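Local coordinates for 39 kDa initiator binding protein (Trichomonas vaginalis, PDB 1Q87) that probably recognises the initiator (Inr) element of core promoters, and is represented here by its C-domain alone, at residues E41-L46 against K62-F67; N153-C157 against I169-P173; I81-M85 against F101-F105; T50-R56 against E90-K95. All coordinates share one frame. Residue numbers count along the deposited sequence, not the author numbering.

Contact 1. Residues E41-L46 against K62-F67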
loop_
_atom_site.group_PDB
_atom_site.type_symbol
_atom_site.label_atom_id
_atom_site.label_comp_id
_atom_site.label_asym_id
_atom_site.label_seq_id
_atom_site.Cartn_x
_atom_site.Cartn_y
_atom_site.Cartn_z
ATOM N N GLU A 41 6.338 -16.184 -7.122
ATOM C CA GLU A 41 7.702 -16.008 -7.607
ATOM C C GLU A 41 8.624 -15.297 -6.598
ATOM O O GLU A 41 9.718 -15.787 -6.257
ATOM C CB GLU A 41 7.701 -15.205 -8.915
ATOM C CG GLU A 41 9.096 -14.758 -9.371
ATOM C CD GLU A 41 9.057 -13.655 -10.444
ATOM O OE1 GLU A 41 8.197 -13.724 -11.347
ATOM O OE2 GLU A 41 9.901 -12.725 -10.388
ATOM N N ILE A 42 8.190 -14.146 -6.104
ATOM C CA ILE A 42 9.030 -13.381 -5.190
ATOM C C ILE A 42 9.261 -14.059 -3.844
ATOM O O ILE A 42 10.347 -13.949 -3.253
ATOM C CB ILE A 42 8.444 -11.977 -5.008
ATOM C CG1 ILE A 42 8.439 -11.258 -6.370
ATOM C CG2 ILE A 42 9.189 -11.222 -3.952
ATOM C CD1 ILE A 42 7.887 -9.850 -6.308
ATOM N N TRP A 43 8.245 -14.773 -3.365
ATOM C CA TRP A 43 8.352 -15.465 -2.091
ATOM C C TRP A 43 9.424 -16.557 -2.224
ATOM O O TRP A 43 10.279 -16.721 -1.348
ATOM C CB TRP A 43 7.003 -16.094 -1.723
ATOM C CG TRP A 43 7.095 -16.991 -0.533
ATOM C CD1 TRP A 43 7.112 -18.357 -0.545
ATOM C CD2 TRP A 43 7.276 -16.597 0.835
ATOM N NE1 TRP A 43 7.299 -18.841 0.737
ATOM C CE2 TRP A 43 7.402 -17.783 1.603
ATOM C CE3 TRP A 43 7.335 -15.359 1.492
ATOM C CZ2 TRP A 43 7.588 -17.773 2.988
ATOM C CZ3 TRP A 43 7.519 -15.340 2.871
ATOM C CH2 TRP A 43 7.642 -16.545 3.607
ATOM N N PHE A 44 9.348 -17.282 -3.342
ATOM C CA PHE A 44 10.250 -18.355 -3.650
ATOM C C PHE A 44 11.669 -17.844 -3.807
ATOM O O PHE A 44 12.572 -18.434 -3.258
ATOM C CB PHE A 44 9.802 -19.095 -4.914
ATOM C CG PHE A 44 10.655 -20.302 -5.242
ATOM C CD1 PHE A 44 10.821 -21.327 -4.309
ATOM C CD2 PHE A 44 11.290 -20.414 -6.478
ATOM C CE1 PHE A 44 11.600 -22.436 -4.604
ATOM C CE2 PHE A 44 12.066 -21.515 -6.783
ATOM C CZ PHE A 44 12.225 -22.534 -5.842
ATOM N N ARG A 45 11.863 -16.751 -4.542
ATOM C CA ARG A 45 13.191 -16.173 -4.702
ATOM C C ARG A 45 13.737 -15.671 -3.366
ATOM O O ARG A 45 14.941 -15.614 -3.168
ATOM C CB ARG A 45 13.149 -15.005 -5.685
ATOM C CG ARG A 45 12.564 -15.370 -7.040
ATOM C CD ARG A 45 12.034 -14.139 -7.769
ATOM N NE ARG A 45 13.084 -13.152 -7.923
ATOM C CZ ARG A 45 14.144 -13.333 -8.695
ATOM N NH1 ARG A 45 14.273 -14.463 -9.382
ATOM N NH2 ARG A 45 15.081 -12.398 -8.766
ATOM N N LEU A 46 12.857 -15.315 -2.439
ATOM C CA LEU A 46 13.315 -14.808 -1.154
ATOM C C LEU A 46 13.567 -15.883 -0.086
ATOM O O LEU A 46 14.389 -15.708 0.810
ATOM C CB LEU A 46 12.299 -13.786 -0.606
ATOM C CG LEU A 46 12.099 -12.383 -1.211
ATOM C CD1 LEU A 46 11.172 -11.519 -0.327
ATOM C CD2 LEU A 46 13.435 -11.698 -1.277
ATOM N N LYS A 62 15.809 -10.227 3.391
ATOM C CA LYS A 62 15.819 -10.594 1.968
ATOM C C LYS A 62 14.967 -9.631 1.162
ATOM O O LYS A 62 15.370 -9.190 0.078
ATOM C CB LYS A 62 15.290 -12.005 1.727
ATOM C CG LYS A 62 16.133 -13.119 2.377
ATOM C CD LYS A 62 17.592 -12.931 2.044
ATOM C CE LYS A 62 18.488 -13.919 2.764
ATOM N NZ LYS A 62 19.920 -13.607 2.485
ATOM N N ALA A 63 13.804 -9.284 1.701
ATOM C CA ALA A 63 12.907 -8.376 1.003
ATOM C C ALA A 63 13.594 -7.012 0.842
ATOM O O ALA A 63 13.510 -6.406 -0.234
ATOM C CB ALA A 63 11.579 -8.231 1.748
ATOM N N ALA A 64 14.304 -6.557 1.874
ATOM C CA ALA A 64 14.969 -5.270 1.766
ATOM C C ALA A 64 15.934 -5.278 0.591
ATOM O O ALA A 64 15.851 -4.427 -0.316
ATOM C CB ALA A 64 15.718 -4.909 3.079
ATOM N N GLU A 65 16.820 -6.265 0.595
ATOM C CA GLU A 65 17.808 -6.374 -0.437
ATOM C C GLU A 65 17.168 -6.341 -1.794
ATOM O O GLU A 65 17.683 -5.723 -2.706
ATOM C CB GLU A 65 18.587 -7.687 -0.319
ATOM C CG GLU A 65 19.655 -7.765 0.772
ATOM C CD GLU A 65 19.990 -9.225 1.148
ATOM O OE1 GLU A 65 19.824 -10.141 0.283
ATOM O OE2 GLU A 65 20.415 -9.446 2.313
ATOM N N TYR A 66 16.038 -7.006 -1.931
ATOM C CA TYR A 66 15.410 -7.116 -3.228
ATOM C C TYR A 66 14.484 -5.972 -3.617
ATOM O O TYR A 66 14.288 -5.736 -4.805
ATOM C CB TYR A 66 14.672 -8.447 -3.285
ATOM C CG TYR A 66 14.048 -8.828 -4.604
ATOM C CD1 TYR A 66 12.738 -8.478 -4.911
ATOM C CD2 TYR A 66 14.735 -9.619 -5.507
ATOM C CE1 TYR A 66 12.118 -8.923 -6.089
ATOM C CE2 TYR A 66 14.129 -10.062 -6.694
ATOM C CZ TYR A 66 12.821 -9.711 -6.975
ATOM O OH TYR A 66 12.235 -10.130 -8.153
ATOM N N PHE A 67 13.933 -5.264 -2.631
ATOM C CA PHE A 67 13.003 -4.174 -2.906
ATOM C C PHE A 67 13.589 -2.749 -2.799
ATOM O O PHE A 67 13.002 -1.820 -3.322
ATOM C CB PHE A 67 11.791 -4.246 -1.964
ATOM C CG PHE A 67 10.941 -5.477 -2.119
ATOM C CD1 PHE A 67 10.924 -6.203 -3.285
ATOM C CD2 PHE A 67 10.117 -5.882 -1.069
ATOM C CE1 PHE A 67 10.117 -7.296 -3.406
ATOM C CE2 PHE A 67 9.315 -6.962 -1.176
ATOM C CZ PHE A 67 9.303 -7.679 -2.343
#
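E41 opens the helical segment at the edge of the contact: its OE2 lies 4.1 Å from Y66 OH, too far for a hydrogen bond. One residue on, I42 points its CA-to-CB bond at helix 56-67, and its CG2 comes within 3.9 Å of F67 CZ and 4.3 Å of Y66 CE1, so it sits against two aromatic rings. The short axes approach to 10.5 Å at an angle of 115°, a steep crossing that brings 41-46 and 62-67 together within the helical part of this C-terminal domain; I42 also touches L98 and L102 of helix 95-105. At R45 the chemistry turns polar, with NE giving a weak hydrogen bond to Y66 OH (3.1 Å, 130° at the hydrogen) and NH2 near the edge of the ring. L46 lies where the backbones are closest, its CA 5.8 Å from K62 CA. Its CD2 touches K62 O at 3.4 Å and Y66 CB at 4.0 Å, while L46 CD1 rests 3.9 Å from A63 CB.

Contact 2. Residues N153-C157 against I169-P173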
loop_
_atom_site.group_PDB
_atom_site.type_symbol
_atom_site.label_atom_id
_atom_site.label_comp_id
_atom_site.label_asym_id
_atom_site.label_seq_id
_atom_site.Cartn_x
_atom_site.Cartn_y
_atom_site.Cartn_z
ATOM N N ASN A 153 -8.396 -8.191 4.675
ATOM C CA ASN A 153 -8.883 -9.199 3.710
ATOM C C ASN A 153 -8.856 -8.837 2.236
ATOM O O ASN A 153 -9.098 -9.691 1.397
ATOM C CB ASN A 153 -10.309 -9.610 4.044
ATOM C CG ASN A 153 -10.355 -10.688 5.069
ATOM O OD1 ASN A 153 -10.263 -11.869 4.732
ATOM N ND2 ASN A 153 -10.473 -10.300 6.344
ATOM N N GLU A 154 -8.584 -7.574 1.934
ATOM C CA GLU A 154 -8.496 -7.047 0.572
ATOM C C GLU A 154 -7.335 -6.038 0.756
ATOM O O GLU A 154 -7.517 -4.817 0.693
ATOM C CB GLU A 154 -9.832 -6.369 0.250
ATOM C CG GLU A 154 -10.053 -5.944 -1.203
ATOM C CD GLU A 154 -11.539 -5.747 -1.509
ATOM O OE1 GLU A 154 -11.877 -5.020 -2.460
ATOM O OE2 GLU A 154 -12.376 -6.331 -0.792
ATOM N N PRO A 155 -6.119 -6.563 0.978
ATOM C CA PRO A 155 -4.910 -5.768 1.215
ATOM C C PRO A 155 -4.491 -4.588 0.335
ATOM O O PRO A 155 -3.718 -3.783 0.816
ATOM C CB PRO A 155 -3.807 -6.817 1.398
ATOM C CG PRO A 155 -4.354 -8.070 0.847
ATOM C CD PRO A 155 -5.786 -7.870 0.416
ATOM N N ASN A 156 -4.985 -4.463 -0.904
ATOM C CA ASN A 156 -4.658 -3.311 -1.758
ATOM C C ASN A 156 -5.717 -2.230 -1.549
ATOM O O ASN A 156 -5.714 -1.203 -2.228
ATOM C CB ASN A 156 -4.645 -3.692 -3.255
ATOM C CG ASN A 156 -5.991 -4.205 -3.743
ATOM O OD1 ASN A 156 -6.712 -4.888 -3.008
ATOM N ND2 ASN A 156 -6.326 -3.912 -5.008
ATOM N N CYS A 157 -6.628 -2.449 -0.610
ATOM C CA CYS A 157 -7.684 -1.466 -0.370
ATOM C C CYS A 157 -7.443 -0.655 0.893
ATOM O O CYS A 157 -7.438 -1.193 2.002
ATOM C CB CYS A 157 -9.058 -2.166 -0.258
ATOM S SG CYS A 157 -10.451 -1.033 0.123
ATOM N N ILE A 169 -10.171 3.275 -1.485
ATOM C CA ILE A 169 -9.363 3.524 -2.685
ATOM C C ILE A 169 -8.345 2.389 -2.857
ATOM O O ILE A 169 -7.658 2.007 -1.907
ATOM C CB ILE A 169 -8.693 4.906 -2.587
ATOM C CG1 ILE A 169 -7.879 5.164 -3.834
ATOM C CG2 ILE A 169 -7.974 5.052 -1.281
ATOM C CD1 ILE A 169 -8.730 5.169 -5.111
ATOM N N TRP A 170 -8.263 1.848 -4.067
ATOM C CA TRP A 170 -7.406 0.686 -4.325
ATOM C C TRP A 170 -6.074 0.851 -5.029
ATOM O O TRP A 170 -5.992 1.450 -6.130
ATOM C CB TRP A 170 -8.194 -0.377 -5.112
ATOM C CG TRP A 170 -9.359 -0.992 -4.339
ATOM C CD1 TRP A 170 -9.385 -2.216 -3.755
ATOM C CD2 TRP A 170 -10.647 -0.394 -4.080
ATOM N NE1 TRP A 170 -10.599 -2.422 -3.148
ATOM C CE2 TRP A 170 -11.393 -1.322 -3.333
ATOM C CE3 TRP A 170 -11.238 0.834 -4.411
ATOM C CZ2 TRP A 170 -12.709 -1.073 -2.917
ATOM C CZ3 TRP A 170 -12.535 1.081 -4.002
ATOM C CH2 TRP A 170 -13.258 0.134 -3.261
ATOM N N ASN A 171 -5.028 0.299 -4.407
ATOM C CA ASN A 171 -3.735 0.333 -5.030
ATOM C C ASN A 171 -3.832 -0.762 -6.056
ATOM O O ASN A 171 -4.396 -1.812 -5.760
ATOM C CB ASN A 171 -2.616 -0.012 -4.064
ATOM C CG ASN A 171 -1.275 -0.179 -4.786
ATOM O OD1 ASN A 171 -0.819 0.742 -5.470
ATOM N ND2 ASN A 171 -0.648 -1.348 -4.642
ATOM N N LYS A 172 -3.347 -0.500 -7.274
ATOM C CA LYS A 172 -3.326 -1.516 -8.326
ATOM C C LYS A 172 -1.898 -2.120 -8.231
ATOM O O LYS A 172 -0.932 -1.542 -8.723
ATOM C CB LYS A 172 -3.532 -0.863 -9.684
ATOM C CG LYS A 172 -4.776 -0.000 -9.776
ATOM C CD LYS A 172 -6.026 -0.860 -9.889
ATOM C CE LYS A 172 -6.165 -1.472 -11.289
ATOM N NZ LYS A 172 -7.280 -2.475 -11.361
ATOM N N PRO A 173 -1.757 -3.299 -7.609
ATOM C CA PRO A 173 -0.449 -3.953 -7.444
ATOM C C PRO A 173 0.358 -4.323 -8.686
ATOM O O PRO A 173 1.503 -4.680 -8.556
ATOM C CB PRO A 173 -0.745 -5.187 -6.563
ATOM C CG PRO A 173 -2.235 -5.155 -6.316
ATOM C CD PRO A 173 -2.849 -4.236 -7.348
#
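Between strand 147-151 and strand 157-162 the chain reverses through a type I beta turn, E154 to C157, and this corner pairs with the end of strand 165-171 in the five-stranded antiparallel sheet. The turn is closed by C157 N donating to E154 O at 2.8 Å. C157 and W170 form an antiparallel non-hydrogen-bonded pair, CA to CA 4.5 Å, with both side chains on the same face.

Next to that pair, N156 bonds to N171 twice. Its carbonyl N156 O accepts N171 N at 2.7 Å (162° at the hydrogen) and also lies 3.3 Å from W170 CA in a CA-H...O contact. Its amide N156 ND2 gives a hydrogen bond to N171 O at 2.9 Å (150°) and another to G25 O, so the side chain extends the pairing past the bridge and ties in the loop around G25. The side chain of N171 is satisfied elsewhere: ND2 donates to A103 O of helix 95-105, and OD1 accepts from K114 NZ.

The indole donor is satisfied within the contact, W170 NE1 reaching E154 OE1 at 3.0 Å and 153°, with OE1 near the ring plane. One ring face is taken by the cysteine in a sulfur-aromatic contact: C157 SG stands 3.9 Å from the centroid of the W170 five-membered ring, 30° off its normal.

Contact 3. Residues I81-M85 against F101-F105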
loop_
_atom_site.group_PDB
_atom_site.type_symbol
_atom_site.label_atom_id
_atom_site.label_comp_id
_atom_site.label_asym_id
_atom_site.label_seq_id
_atom_site.Cartn_x
_atom_site.Cartn_y
_atom_site.Cartn_z
ATOM N N ILE A 81 10.234 -1.529 5.878
ATOM C CA ILE A 81 9.487 -2.757 5.737
ATOM C C ILE A 81 9.035 -3.319 7.099
ATOM O O ILE A 81 7.881 -3.719 7.273
ATOM C CB ILE A 81 10.328 -3.791 4.963
ATOM C CG1 ILE A 81 10.552 -3.269 3.534
ATOM C CG2 ILE A 81 9.598 -5.147 4.899
ATOM C CD1 ILE A 81 11.527 -4.099 2.681
ATOM N N SER A 82 9.940 -3.326 8.065
ATOM C CA SER A 82 9.625 -3.847 9.376
ATOM C C SER A 82 8.439 -3.099 10.000
ATOM O O SER A 82 7.627 -3.722 10.695
ATOM C CB SER A 82 10.835 -3.759 10.282
ATOM O OG SER A 82 10.467 -4.111 11.597
ATOM N N ALA A 83 8.341 -1.788 9.739
ATOM C CA ALA A 83 7.263 -0.953 10.261
ATOM C C ALA A 83 5.964 -1.193 9.547
ATOM O O ALA A 83 4.909 -1.049 10.135
ATOM C CB ALA A 83 7.614 0.513 10.161
ATOM N N ILE A 84 6.030 -1.518 8.271
ATOM C CA ILE A 84 4.814 -1.786 7.549
ATOM C C ILE A 84 4.286 -3.186 7.884
ATOM O O ILE A 84 3.063 -3.377 8.073
ATOM C CB ILE A 84 5.030 -1.589 6.029
ATOM C CG1 ILE A 84 5.317 -0.119 5.767
ATOM C CG2 ILE A 84 3.770 -1.934 5.235
ATOM C CD1 ILE A 84 5.775 0.162 4.356
ATOM N N MET A 85 5.184 -4.160 7.998
ATOM C CA MET A 85 4.747 -5.525 8.320
ATOM C C MET A 85 4.428 -5.779 9.806
ATOM O O MET A 85 5.061 -6.628 10.463
ATOM C CB MET A 85 5.781 -6.544 7.872
ATOM C CG MET A 85 6.005 -6.539 6.406
ATOM S SD MET A 85 7.119 -7.854 5.961
ATOM C CE MET A 85 6.373 -8.404 4.425
ATOM N N PHE A 101 1.802 -7.222 1.707
ATOM C CA PHE A 101 2.771 -6.141 1.517
ATOM C C PHE A 101 2.855 -5.669 0.081
ATOM O O PHE A 101 2.873 -4.472 -0.188
ATOM C CB PHE A 101 4.142 -6.581 2.016
ATOM C CG PHE A 101 5.166 -5.509 1.983
ATOM C CD1 PHE A 101 5.071 -4.423 2.835
ATOM C CD2 PHE A 101 6.217 -5.563 1.077
ATOM C CE1 PHE A 101 6.001 -3.398 2.785
ATOM C CE2 PHE A 101 7.156 -4.538 1.022
ATOM C CZ PHE A 101 7.044 -3.456 1.879
ATOM N N LEU A 102 2.903 -6.603 -0.843
ATOM C CA LEU A 102 2.963 -6.270 -2.256
ATOM C C LEU A 102 1.596 -5.704 -2.732
ATOM O O LEU A 102 1.519 -4.870 -3.647
ATOM C CB LEU A 102 3.370 -7.531 -3.067
ATOM C CG LEU A 102 4.876 -7.936 -3.008
ATOM C CD1 LEU A 102 5.081 -9.353 -3.480
ATOM C CD2 LEU A 102 5.718 -6.983 -3.880
ATOM N N ALA A 103 0.526 -6.141 -2.083
ATOM C CA ALA A 103 -0.831 -5.689 -2.415
ATOM C C ALA A 103 -0.974 -4.219 -2.061
ATOM O O ALA A 103 -1.570 -3.475 -2.810
ATOM C CB ALA A 103 -1.879 -6.506 -1.649
ATOM N N MET A 104 -0.426 -3.815 -0.923
ATOM C CA MET A 104 -0.491 -2.413 -0.501
ATOM C C MET A 104 0.384 -1.496 -1.334
ATOM O O MET A 104 -0.083 -0.460 -1.793
ATOM C CB MET A 104 -0.060 -2.225 0.958
ATOM C CG MET A 104 -0.877 -3.025 1.967
ATOM S SD MET A 104 -0.313 -2.642 3.591
ATOM C CE MET A 104 0.950 -3.982 3.804
ATOM N N PHE A 105 1.639 -1.887 -1.552
ATOM C CA PHE A 105 2.576 -1.029 -2.272
ATOM C C PHE A 105 3.333 -1.564 -3.496
ATOM O O PHE A 105 4.274 -0.928 -3.936
ATOM C CB PHE A 105 3.588 -0.501 -1.302
ATOM C CG PHE A 105 2.999 0.210 -0.135
ATOM C CD1 PHE A 105 2.390 1.471 -0.283
ATOM C CD2 PHE A 105 3.122 -0.331 1.135
ATOM C CE1 PHE A 105 1.915 2.170 0.838
ATOM C CE2 PHE A 105 2.654 0.356 2.274
ATOM C CZ PHE A 105 2.054 1.598 2.134
#
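The bump in this interface is the ring of F101. Its t rotamer (chi1 -175°) carries the ring out from helix 95-105 into a hollow made by I81, I84 and M85 at the C-terminal end of helix 74-84. I84 CG2 lies near the ring plane, 3.6 Å from F101 CE1, and I81 CG1 is 3.9 Å from F101 CZ. M85 contributes in two ways: M85 CE touches F101 CB at 3.8 Å, and M85 SD is 5.3 Å from the centroid of the F101 ring in an oblique Met-aromatic contact.

I84 is the answering bump. With its CA-to-CB bond directed at 101-105, it fits among F101, M104 and F105: I84 CG2 meets M104 CE at 3.8 Å, and I84 CD1 meets F105 CE2 at 3.8 Å. The interface is wholly apolar, burying 267 Å², and the closest CA pair, M85 with F101, is still 7.1 Å apart, so side chains bridge the gap.

The contact lies in the core of the helical part of the domain. F67 of helix 56-67 packs on F101, while I111 and I115 of helix 111-123 cover F105, I115 also reaching I84; L102 turns to F35 and I42 of helix 29-47.

Contact 4. Residues T50-R56 against E90-K95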
loop_
_atom_site.group_PDB
_atom_site.type_symbol
_atom_site.label_atom_id
_atom_site.label_comp_id
_atom_site.label_asym_id
_atom_site.label_seq_id
_atom_site.Cartn_x
_atom_site.Cartn_y
_atom_site.Cartn_z
ATOM N N THR A 50 8.443 -22.925 -1.455
ATOM C CA THR A 50 7.134 -22.603 -2.069
ATOM C C THR A 50 6.084 -22.061 -1.118
ATOM O O THR A 50 5.125 -21.408 -1.545
ATOM C CB THR A 50 6.456 -23.808 -2.784
ATOM O OG1 THR A 50 6.638 -25.000 -2.017
ATOM C CG2 THR A 50 7.002 -23.985 -4.179
ATOM N N ASP A 51 6.248 -22.354 0.165
ATOM C CA ASP A 51 5.309 -21.900 1.182
ATOM C C ASP A 51 6.018 -21.861 2.510
ATOM O O ASP A 51 7.159 -21.373 2.603
ATOM C CB ASP A 51 4.100 -22.839 1.252
ATOM C CG ASP A 51 3.171 -22.512 2.415
ATOM O OD1 ASP A 51 3.189 -23.289 3.400
ATOM O OD2 ASP A 51 2.444 -21.480 2.361
ATOM N N GLY A 52 5.338 -22.365 3.537
ATOM C CA GLY A 52 5.920 -22.413 4.864
ATOM C C GLY A 52 6.038 -21.043 5.463
ATOM O O GLY A 52 5.287 -20.152 5.096
ATOM N N THR A 53 6.975 -20.876 6.389
ATOM C CA THR A 53 7.172 -19.607 7.053
ATOM C C THR A 53 8.659 -19.442 7.234
ATOM O O THR A 53 9.411 -20.378 7.011
ATOM C CB THR A 53 6.532 -19.608 8.458
ATOM O OG1 THR A 53 7.357 -20.385 9.336
ATOM C CG2 THR A 53 5.087 -20.205 8.436
ATOM N N VAL A 54 9.081 -18.249 7.645
ATOM C CA VAL A 54 10.500 -17.964 7.904
ATOM C C VAL A 54 10.568 -16.968 9.059
ATOM O O VAL A 54 9.583 -16.280 9.347
ATOM C CB VAL A 54 11.208 -17.350 6.656
ATOM C CG1 VAL A 54 11.148 -18.322 5.516
ATOM C CG2 VAL A 54 10.534 -16.022 6.230
ATOM N N MET A 55 11.702 -16.898 9.744
ATOM C CA MET A 55 11.816 -15.958 10.859
ATOM C C MET A 55 11.557 -14.568 10.313
ATOM O O MET A 55 11.901 -14.269 9.160
ATOM C CB MET A 55 13.213 -16.005 11.498
ATOM C CG MET A 55 13.514 -17.260 12.329
ATOM S SD MET A 55 12.287 -17.531 13.625
ATOM C CE MET A 55 11.139 -18.578 12.735
ATOM N N ARG A 56 10.977 -13.717 11.152
ATOM C CA ARG A 56 10.629 -12.368 10.767
ATOM C C ARG A 56 11.787 -11.590 10.162
ATOM O O ARG A 56 11.656 -11.016 9.088
ATOM C CB ARG A 56 10.078 -11.601 11.967
ATOM C CG ARG A 56 9.433 -10.288 11.560
ATOM C CD ARG A 56 9.010 -9.521 12.750
ATOM N NE ARG A 56 8.136 -8.418 12.367
ATOM C CZ ARG A 56 8.539 -7.167 12.222
ATOM N NH1 ARG A 56 9.815 -6.873 12.439
ATOM N NH2 ARG A 56 7.665 -6.224 11.855
ATOM N N GLU A 90 5.221 -10.412 16.442
ATOM C CA GLU A 90 5.272 -11.714 15.777
ATOM C C GLU A 90 6.699 -12.072 15.307
ATOM O O GLU A 90 7.436 -11.240 14.779
ATOM C CB GLU A 90 4.307 -11.724 14.599
ATOM C CG GLU A 90 4.477 -12.917 13.697
ATOM C CD GLU A 90 3.373 -13.003 12.667
ATOM O OE1 GLU A 90 3.205 -12.034 11.883
ATOM O OE2 GLU A 90 2.672 -14.041 12.651
ATOM N N GLN A 91 7.058 -13.333 15.472
ATOM C CA GLN A 91 8.384 -13.829 15.152
ATOM C C GLN A 91 8.581 -14.427 13.782
ATOM O O GLN A 91 9.719 -14.747 13.408
ATOM C CB GLN A 91 8.781 -14.897 16.174
ATOM C CG GLN A 91 8.717 -14.446 17.623
ATOM C CD GLN A 91 9.422 -15.417 18.546
ATOM O OE1 GLN A 91 10.621 -15.674 18.396
ATOM N NE2 GLN A 91 8.685 -15.966 19.501
ATOM N N THR A 92 7.500 -14.642 13.040
ATOM C CA THR A 92 7.661 -15.240 11.718
ATOM C C THR A 92 6.685 -14.678 10.712
ATOM O O THR A 92 5.699 -14.056 11.091
ATOM C CB THR A 92 7.531 -16.796 11.763
ATOM O OG1 THR A 92 6.150 -17.195 11.742
ATOM C CG2 THR A 92 8.199 -17.327 13.022
ATOM N N LYS A 93 6.975 -14.897 9.431
ATOM C CA LYS A 93 6.136 -14.397 8.352
ATOM C C LYS A 93 5.877 -15.460 7.334
ATOM O O LYS A 93 6.624 -16.437 7.258
ATOM C CB LYS A 93 6.803 -13.160 7.690
ATOM C CG LYS A 93 6.233 -11.779 8.150
ATOM C CD LYS A 93 6.080 -11.601 9.655
ATOM C CE LYS A 93 5.853 -10.152 10.108
ATOM N NZ LYS A 93 4.413 -9.652 10.158
ATOM N N SER A 94 4.816 -15.283 6.549
ATOM C CA SER A 94 4.498 -16.268 5.539
ATOM C C SER A 94 4.189 -15.604 4.209
ATOM O O SER A 94 4.227 -14.374 4.094
ATOM C CB SER A 94 3.315 -17.145 5.989
ATOM O OG SER A 94 2.063 -16.534 5.729
ATOM N N LYS A 95 3.875 -16.420 3.209
ATOM C CA LYS A 95 3.599 -15.900 1.896
ATOM C C LYS A 95 2.482 -14.864 2.029
ATOM O O LYS A 95 2.598 -13.771 1.513
ATOM C CB LYS A 95 3.179 -17.023 0.918
ATOM C CG LYS A 95 3.512 -16.690 -0.553
ATOM C CD LYS A 95 2.797 -17.541 -1.636
ATOM C CE LYS A 95 2.641 -19.010 -1.261
ATOM N NZ LYS A 95 1.407 -19.203 -0.416
#
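A small two-stranded antiparallel sheet joins 53-55 to 92-94, the short axes 4.6 Å apart with their directions at 148°. Just before it, E90 uses OE1 for a salt bridge to K93 NZ (3.2 Å), and its carbonyl E90 O lies 3.1 Å from R56 CD. Q91 takes part through its carbonyl: Q91 O accepts R56 N at 2.8 Å (155° at the hydrogen), so the pairing runs into the first residue of helix 56-67. T92 faces M55 across a non-hydrogen-bonded pair, CA to CA 4.3 Å, and T92 CG2 touches M55 CE at 3.2 Å.

K93 pairs with V54 by two backbone bonds, K93 N to V54 O at 3.0 Å and V54 N to K93 O at 3.1 Å. Their side chains share the face that meets L59 of helix 56-67. K93 NZ, which also donates to M85 O, sits 4.5 Å from R56 NE; the E90 carboxylate supplies the opposite charge beside K93, and R56 NH2 hydrogen-bonds to S82 O and M85 O.

S94, the N-cap of helix 95-105, brings CB to 3.7 Å from G52 O. K95 then turns back toward the 50-56 segment, where K95 CE is 3.5 Å from T50 O and K95 NZ makes a long salt bridge to D51 OD2 at 3.7 Å.

Contacts 1, 3 and 4 adjoin one another: two helix packings and the small sheet beside them. Contacts 1 and 4 alternate along the chain, with centres 13 Å apart, and W43 joins them: W43 NE1 lies 3.1 Å from D51 O, a probable hydrogen bond. Contacts 1 and 3, also 13 Å apart at their centres, share an apolar boundary, where F67 CD2 is 3.9 Å from F101 CE2. R56 links contact 4 to contact 3, its NH2 lying 2.8 Å from S82 O. Contact 2 belongs to the larger sheet and meets contact 3 at 12 Å between centres, N171 ND2 being 3.0 Å from A103 O; it stays about 9 Å, nearest atoms, from contacts 1 and 4.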